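Local coordinates for protein carbamate kinase (Aeropyrum pernix, PDB 2E9Y) that probably catalyses the reversible transfer of a phosphoryl group between ATP and carbamate, forming ADP and carbamoyl phosphate, at residues A[4-9]-A[227-232]; A[48-53]-A[189-194]; A[171-176]-A[220-225]. All blocks are in the same frame, centred on the assembly; numbering follows the deposited sequence. Where two conformers were deposited one is given.

In the fold
The chain opens contact 1 with residues 4-9 near its N terminus and, after helices 13-16 and 25-44, opens contact 2 with 48-53. Residues 171-176 open contact 3. Residues 189-194 then close the loop of contact 2, 220-225 that of contact 3, and 227-232, directly after helix 216-226, that of contact 1. The long loop of contact 1 therefore encloses the other two, which cross each other. Contacts 1 and 2 belong to one sheet: strands 231-236, 6-10, 48-52 and 188-191 lie side by side and run parallel, with 6-10 and 48-52 joining the two contacts. Contact 3 packs strand 170-173 on helix 216-226, and T52 and S220 are hydrogen-bonded between contacts 2 and 3.

Contact 1: residues A[4-9]-A[227-232]; sequences GRLAVI and LNADLL
D230 grips both backbone polar groups of L6, its N-H and its C=O. Its OD2 takes the N-H of L6 at 2.7 Å in an almost straight bond (170° at the hydrogen), using the lone pair anti to the other carboxylate oxygen. In return D230 N gives its hydrogen to L6 O at 2.8 Å, in the carbonyl plane. The same L6 O receives a weak second bond from L231 N. With chi1 at -62°, D230 CG stands anti to its own carbonyl carbon, which puts the carboxylate beside the backbone N, within reach of L6 N. OD2 also lies 3.2 Å from R5 CB, so the start of the arginine chain lies against the carboxylate. The two side chains cross obliquely, the guanidinium plane 31° from that of the carboxylate, and R5 NH1 stays 5.1 Å from D230 OD1, too far for a salt bridge. An alanine here removes OD2 and would probably leave the L6 N-H without its acceptor and loosen the start of the pairing.

From there the pairing becomes that of parallel strands within the central sheet of the amino acid kinase fold. V8 N binds L231 O at 3.0 Å, nearly along the C=O axis, and A7 CA approaches that same oxygen through a C-H contact. A7 and L231 lie on one face, where W47 touches both. On the other face V8 spreads its two methyls: CG2 meets A229 CB at 4.2 Å and also L227 CD1, while CG1 reaches L232 CD1 at 4.2 Å. L6 CG rests on A229 CB as well. A Schellman motif at N228 ends the preceding helix and turns the chain into this strand, and A224 on that helix backs both V8 and A229.

Contact 2: residues A[48-53]-A[189-194]; sequences RSVITH and VVALGG
Contact is tightest in the middle of the pairing. I51 N reaches V189 O at only 2.6 Å, with the donor nearly along the C=O axis, and I51 O takes the N-H of A191 at 2.9 Å from above the carbonyl plane. V50 pairs with V189 and I51 with V190 as parallel bridges, the short strand axes 30° apart, and CA-H groups of V50, V190 and T52 lean on facing carbonyl oxygens. The one apolar side-chain pair in this middle part, V50 CG1 to A191 CB at 4.3 Å, is loose.

Toward the N-terminal end the bond between the segments, V189 N to S49 O, is longer (3.1 Å) and more bent (140°), though S49 continues the pairing to P187. R48, partly exposed, turns its guanidinium to S183 O.

The far end is close-packed again. A chi1 of 60° puts H53 CG in the crowded position between N and carbonyl carbon, bringing the imidazole over G193, whose CA sits 3.6 Å from the ring centroid in a CH-pi contact over one face. V190 CG1 meets CD2 at the ring edge. H53 O takes the N-H of G194 at 2.7 Å, whereas H53 N is buried without a partner. T52 lays CG2 alongside L192 CB and spends its OG1 on S220. Each of these parallel strands leads at its C-terminal end into a loop, one through G193 and G194; in the amino acid kinase family the active site generally lies at such ends, consistent with these loops lying near it.

Contact 3: residues A[171-176]-A[220-225]; sequences VSIVDR and SSLLAT
The flat group that matters is the peptide between V171 and S172: L222 lays its CD2 methyl over one face of it, 3.4 Å from V171 C and equally near S172 N. This is close methyl-on-peptide packing, with L222 CD1 farther out, near V171 O. The other flat groups look elsewhere. The carboxylate of D175 forms salt bridges through OD1 with R116 and with K94 of the second subunit, and the guanidinium of R176 is bonded through NE to Q226 O.

No hydrogen bond joins the two segments, so the rest is apolar. I173 points at the helix and is the wedge of the strand side. Its CG1, anti to the carbonyl carbon (chi1 -55°), sits 3.9 Å from L223 CA and 4.0 Å from L223 CD1, and CG2 touches that same CD1. The two side chains cross at about a right angle, so L223 lies over both branches of the isoleucine. The tip goes the other way: I173 CD1 slides past L222 and meets its CD2 at 4.1 Å. Both leucines hold CG anti to the backbone N; L222 meets the tip of I173 and L223 its two branches.

The strand end is shaped by a classic beta bulge, V171 and S172 both facing L118, then by a type I turn from I173 to R176 with R176 N bonded to I173 O at 3.1 Å. I173 N is taken by Q226 OE1, a side-chain bond from the helix end. Strand 171-173 and the helix segment cross at -68°, their axes 8.1 Å apart. Around them, V117 of strand 112-119 touches I173, L192 meets both I173 and L223, R288 of helix 275-289 lies on L222, and A224 packs on V8 of strand 6-10.

Contact 1: residues A[4-9]-A[227-232]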
# COMPACT_ATOMS: atom_id res chain seq x y z
N GLY A 4 8.97 28.28 1.66
CA GLY A 4 9.00 26.87 1.16
C GLY A 4 9.76 25.93 2.08
O GLY A 4 10.45 25.02 1.61
N ARG A 5 9.64 26.13 3.38
CA ARG A 5 10.33 25.28 4.34
C ARG A 5 9.64 23.92 4.42
O ARG A 5 8.50 23.77 3.96
CB ARG A 5 10.36 25.93 5.72
CG ARG A 5 11.17 27.22 5.77
CD ARG A 5 11.56 27.58 7.19
NE ARG A 5 10.41 27.84 8.04
CZ ARG A 5 10.45 27.90 9.37
NH1 ARG A 5 11.61 27.70 10.00
NH2 ARG A 5 9.36 28.15 10.07
N LEU A 6 10.33 22.94 4.99
CA LEU A 6 9.79 21.59 5.10
C LEU A 6 9.42 21.21 6.53
O LEU A 6 10.18 21.45 7.47
CB LEU A 6 10.80 20.57 4.56
CG LEU A 6 10.43 19.09 4.72
CD1 LEU A 6 9.16 18.79 3.95
CD2 LEU A 6 11.57 18.22 4.23
N ALA A 7 8.25 20.60 6.68
CA ALA A 7 7.80 20.18 8.00
C ALA A 7 7.26 18.76 7.94
O ALA A 7 6.54 18.39 7.01
CB ALA A 7 6.71 21.12 8.50
N VAL A 8 7.64 17.95 8.92
CA VAL A 8 7.13 16.59 9.00
C VAL A 8 5.96 16.74 9.97
O VAL A 8 6.15 17.20 11.10
CB VAL A 8 8.18 15.60 9.57
CG1 VAL A 8 7.51 14.28 9.93
CG2 VAL A 8 9.26 15.35 8.52
N ILE A 9 4.76 16.39 9.52
CA ILE A 9 3.56 16.53 10.34
C ILE A 9 3.02 15.15 10.69
O ILE A 9 2.57 14.42 9.82
CB ILE A 9 2.48 17.32 9.59
CG1 ILE A 9 3.03 18.70 9.21
CG2 ILE A 9 1.23 17.46 10.45
CD1 ILE A 9 2.16 19.50 8.26
N LEU A 227 15.65 13.94 7.15
CA LEU A 227 15.30 14.76 5.99
C LEU A 227 15.84 16.19 6.12
O LEU A 227 15.65 17.04 5.25
CB LEU A 227 13.77 14.84 5.88
CG LEU A 227 13.09 13.56 5.37
CD1 LEU A 227 11.57 13.74 5.25
CD2 LEU A 227 13.59 13.13 4.00
N ASN A 228 16.48 16.46 7.26
CA ASN A 228 16.88 17.84 7.54
C ASN A 228 15.68 18.79 7.48
O ASN A 228 15.74 19.87 6.91
CB ASN A 228 17.92 18.27 6.50
CG ASN A 228 19.14 17.38 6.60
OD1 ASN A 228 19.76 17.03 5.60
ND2 ASN A 228 19.56 17.11 7.85
N ALA A 229 14.56 18.36 8.06
CA ALA A 229 13.34 19.15 8.07
C ALA A 229 13.54 20.40 8.91
O ALA A 229 14.34 20.42 9.84
CB ALA A 229 12.17 18.32 8.62
N ASP A 230 12.78 21.44 8.58
CA ASP A 230 12.87 22.70 9.31
C ASP A 230 12.03 22.64 10.58
O ASP A 230 12.26 23.41 11.52
CB ASP A 230 12.37 23.85 8.42
CG ASP A 230 13.22 24.03 7.17
OD1 ASP A 230 14.39 24.45 7.30
OD2 ASP A 230 12.73 23.74 6.06
N LEU A 231 11.08 21.72 10.63
CA LEU A 231 10.21 21.62 11.79
C LEU A 231 9.54 20.26 11.92
O LEU A 231 9.21 19.63 10.92
CB LEU A 231 9.13 22.70 11.72
CG LEU A 231 8.03 22.73 12.80
CD1 LEU A 231 8.65 23.08 14.15
CD2 LEU A 231 6.98 23.77 12.43
N LEU A 232 9.38 19.81 13.16
CA LEU A 232 8.68 18.56 13.46
C LEU A 232 7.40 19.01 14.14
O LEU A 232 7.44 19.75 15.13
CB LEU A 232 9.49 17.66 14.40
CG LEU A 232 8.70 16.47 14.99
CD1 LEU A 232 8.26 15.53 13.87
CD2 LEU A 232 9.56 15.72 15.99

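Contact 2: residues A[48-53]-A[189-194]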
# COMPACT_ATOMS: atom_id res chain seq x y z
N ARG A 48 5.94 23.02 2.88
CA ARG A 48 6.06 21.79 2.10
C ARG A 48 5.97 20.78 3.24
O ARG A 48 6.45 21.05 4.34
CB ARG A 48 7.42 21.69 1.39
CG ARG A 48 7.58 22.65 0.22
CD ARG A 48 8.81 22.32 -0.63
NE ARG A 48 8.59 21.19 -1.54
CZ ARG A 48 7.78 21.21 -2.60
NH1 ARG A 48 7.10 22.32 -2.89
NH2 ARG A 48 7.65 20.14 -3.37
N SER A 49 5.36 19.63 3.00
CA SER A 49 5.22 18.68 4.09
C SER A 49 5.34 17.21 3.74
O SER A 49 5.18 16.80 2.59
CB SER A 49 3.88 18.89 4.78
OG SER A 49 2.81 18.59 3.89
N VAL A 50 5.64 16.44 4.78
CA VAL A 50 5.71 14.99 4.71
C VAL A 50 4.77 14.65 5.86
O VAL A 50 5.07 14.94 7.03
CB VAL A 50 7.12 14.45 5.01
CG1 VAL A 50 7.08 12.93 5.07
CG2 VAL A 50 8.08 14.90 3.92
N ILE A 51 3.63 14.08 5.51
CA ILE A 51 2.60 13.73 6.48
C ILE A 51 2.65 12.27 6.89
O ILE A 51 2.58 11.38 6.05
CB ILE A 51 1.21 14.02 5.88
CG1 ILE A 51 1.14 15.47 5.40
CG2 ILE A 51 0.12 13.70 6.89
CD1 ILE A 51 -0.06 15.78 4.53
N THR A 52 2.78 12.03 8.19
CA THR A 52 2.81 10.66 8.70
C THR A 52 1.53 10.45 9.50
O THR A 52 0.78 11.40 9.75
CB THR A 52 4.02 10.40 9.61
OG1 THR A 52 3.88 11.16 10.81
CG2 THR A 52 5.30 10.81 8.91
N HIS A 53 1.28 9.21 9.92
CA HIS A 53 0.08 8.90 10.68
C HIS A 53 0.22 7.57 11.40
O HIS A 53 1.12 6.79 11.10
CB HIS A 53 -1.12 8.82 9.73
CG HIS A 53 -0.98 7.76 8.67
ND1 HIS A 53 -1.27 6.43 8.90
CD2 HIS A 53 -0.58 7.85 7.38
CE1 HIS A 53 -1.06 5.74 7.79
NE2 HIS A 53 -0.64 6.58 6.85
N VAL A 189 3.32 14.98 0.86
CA VAL A 189 3.71 13.58 0.69
C VAL A 189 3.27 12.80 1.92
O VAL A 189 3.49 13.25 3.05
CB VAL A 189 5.25 13.45 0.57
CG1 VAL A 189 5.66 11.98 0.54
CG2 VAL A 189 5.75 14.17 -0.69
N VAL A 190 2.64 11.65 1.71
CA VAL A 190 2.20 10.81 2.83
C VAL A 190 3.21 9.67 2.96
O VAL A 190 3.51 8.99 1.98
CB VAL A 190 0.79 10.21 2.58
CG1 VAL A 190 0.41 9.27 3.72
CG2 VAL A 190 -0.23 11.33 2.46
N ALA A 191 3.74 9.47 4.16
CA ALA A 191 4.72 8.41 4.35
C ALA A 191 4.79 7.93 5.79
O ALA A 191 4.15 8.48 6.69
CB ALA A 191 6.10 8.89 3.89
N LEU A 192 5.58 6.88 5.99
CA LEU A 192 5.80 6.30 7.30
C LEU A 192 4.49 5.98 8.02
O LEU A 192 4.37 6.17 9.23
CB LEU A 192 6.66 7.26 8.14
CG LEU A 192 7.66 6.67 9.14
CD1 LEU A 192 8.46 5.57 8.47
CD2 LEU A 192 8.59 7.77 9.64
N GLY A 193 3.52 5.47 7.28
CA GLY A 193 2.24 5.14 7.88
C GLY A 193 2.38 4.09 8.98
O GLY A 193 3.05 3.08 8.80
N GLY A 194 1.72 4.34 10.11
CA GLY A 194 1.74 3.40 11.22
C GLY A 194 3.11 3.31 11.90
O GLY A 194 3.38 2.45 12.73

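Contact 3: residues A[171-176]-A[220-225]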
# COMPACT_ATOMS: atom_id res chain seq x y z
N VAL A 171 15.69 3.18 14.24
CA VAL A 171 17.12 3.48 14.09
C VAL A 171 17.37 4.33 12.85
O VAL A 171 18.15 5.28 12.89
CB VAL A 171 17.94 2.18 14.00
CG1 VAL A 171 19.41 2.51 13.77
CG2 VAL A 171 17.76 1.37 15.28
N SER A 172 16.71 3.98 11.75
CA SER A 172 16.85 4.73 10.51
C SER A 172 15.64 4.47 9.64
O SER A 172 14.98 3.44 9.77
CB SER A 172 18.14 4.32 9.77
OG SER A 172 18.13 2.95 9.42
N ILE A 173 15.34 5.41 8.75
CA ILE A 173 14.21 5.25 7.84
C ILE A 173 14.80 4.71 6.54
O ILE A 173 15.45 5.44 5.79
CB ILE A 173 13.49 6.59 7.58
CG1 ILE A 173 13.08 7.24 8.91
CG2 ILE A 173 12.28 6.36 6.69
CD1 ILE A 173 12.25 6.33 9.83
N VAL A 174 14.58 3.42 6.30
CA VAL A 174 15.11 2.76 5.12
C VAL A 174 14.78 3.47 3.81
O VAL A 174 15.63 3.61 2.93
CB VAL A 174 14.60 1.31 5.04
CG1 VAL A 174 15.12 0.63 3.79
CG2 VAL A 174 15.05 0.54 6.29
N ASP A 175 13.55 3.95 3.71
CA ASP A 175 13.08 4.60 2.50
C ASP A 175 13.17 6.12 2.50
O ASP A 175 12.48 6.80 1.74
CB ASP A 175 11.66 4.13 2.23
CG ASP A 175 11.61 2.65 1.93
OD1 ASP A 175 12.09 2.26 0.85
OD2 ASP A 175 11.13 1.88 2.79
N ARG A 176 14.05 6.65 3.34
CA ARG A 176 14.25 8.09 3.44
C ARG A 176 14.45 8.76 2.08
O ARG A 176 13.82 9.79 1.79
CB ARG A 176 15.45 8.37 4.35
CG ARG A 176 15.80 9.83 4.54
CD ARG A 176 16.61 10.35 3.38
NE ARG A 176 17.02 11.74 3.58
CZ ARG A 176 17.60 12.49 2.65
NH1 ARG A 176 17.83 11.99 1.44
NH2 ARG A 176 17.93 13.74 2.92
N SER A 220 8.57 9.45 13.24
CA SER A 220 8.41 10.72 12.54
C SER A 220 9.52 11.69 12.93
O SER A 220 10.00 12.47 12.10
CB SER A 220 7.05 11.35 12.87
OG SER A 220 5.99 10.57 12.35
N SER A 221 9.92 11.65 14.19
CA SER A 221 10.99 12.52 14.67
C SER A 221 12.28 12.14 13.94
O SER A 221 13.00 13.01 13.44
CB SER A 221 11.18 12.35 16.18
OG SER A 221 12.16 13.24 16.68
N LEU A 222 12.57 10.85 13.89
CA LEU A 222 13.76 10.37 13.21
C LEU A 222 13.72 10.77 11.73
O LEU A 222 14.74 11.18 11.17
CB LEU A 222 13.87 8.85 13.33
CG LEU A 222 15.05 8.19 12.61
CD1 LEU A 222 16.37 8.76 13.11
CD2 LEU A 222 14.99 6.69 12.84
N LEU A 223 12.56 10.66 11.10
CA LEU A 223 12.42 11.03 9.69
C LEU A 223 12.74 12.51 9.50
O LEU A 223 13.44 12.89 8.56
CB LEU A 223 11.01 10.76 9.18
CG LEU A 223 10.75 11.13 7.71
CD1 LEU A 223 11.70 10.35 6.80
CD2 LEU A 223 9.30 10.84 7.33
N ALA A 224 12.20 13.35 10.38
CA ALA A 224 12.41 14.80 10.29
C ALA A 224 13.90 15.10 10.36
O ALA A 224 14.42 15.94 9.62
CB ALA A 224 11.67 15.51 11.43
N THR A 225 14.59 14.41 11.26
CA THR A 225 16.02 14.59 11.43
C THR A 225 16.79 14.14 10.19
O THR A 225 17.70 14.83 9.73
CB THR A 225 16.54 13.81 12.66
OG1 THR A 225 16.00 14.40 13.85
CG2 THR A 225 18.06 13.83 12.72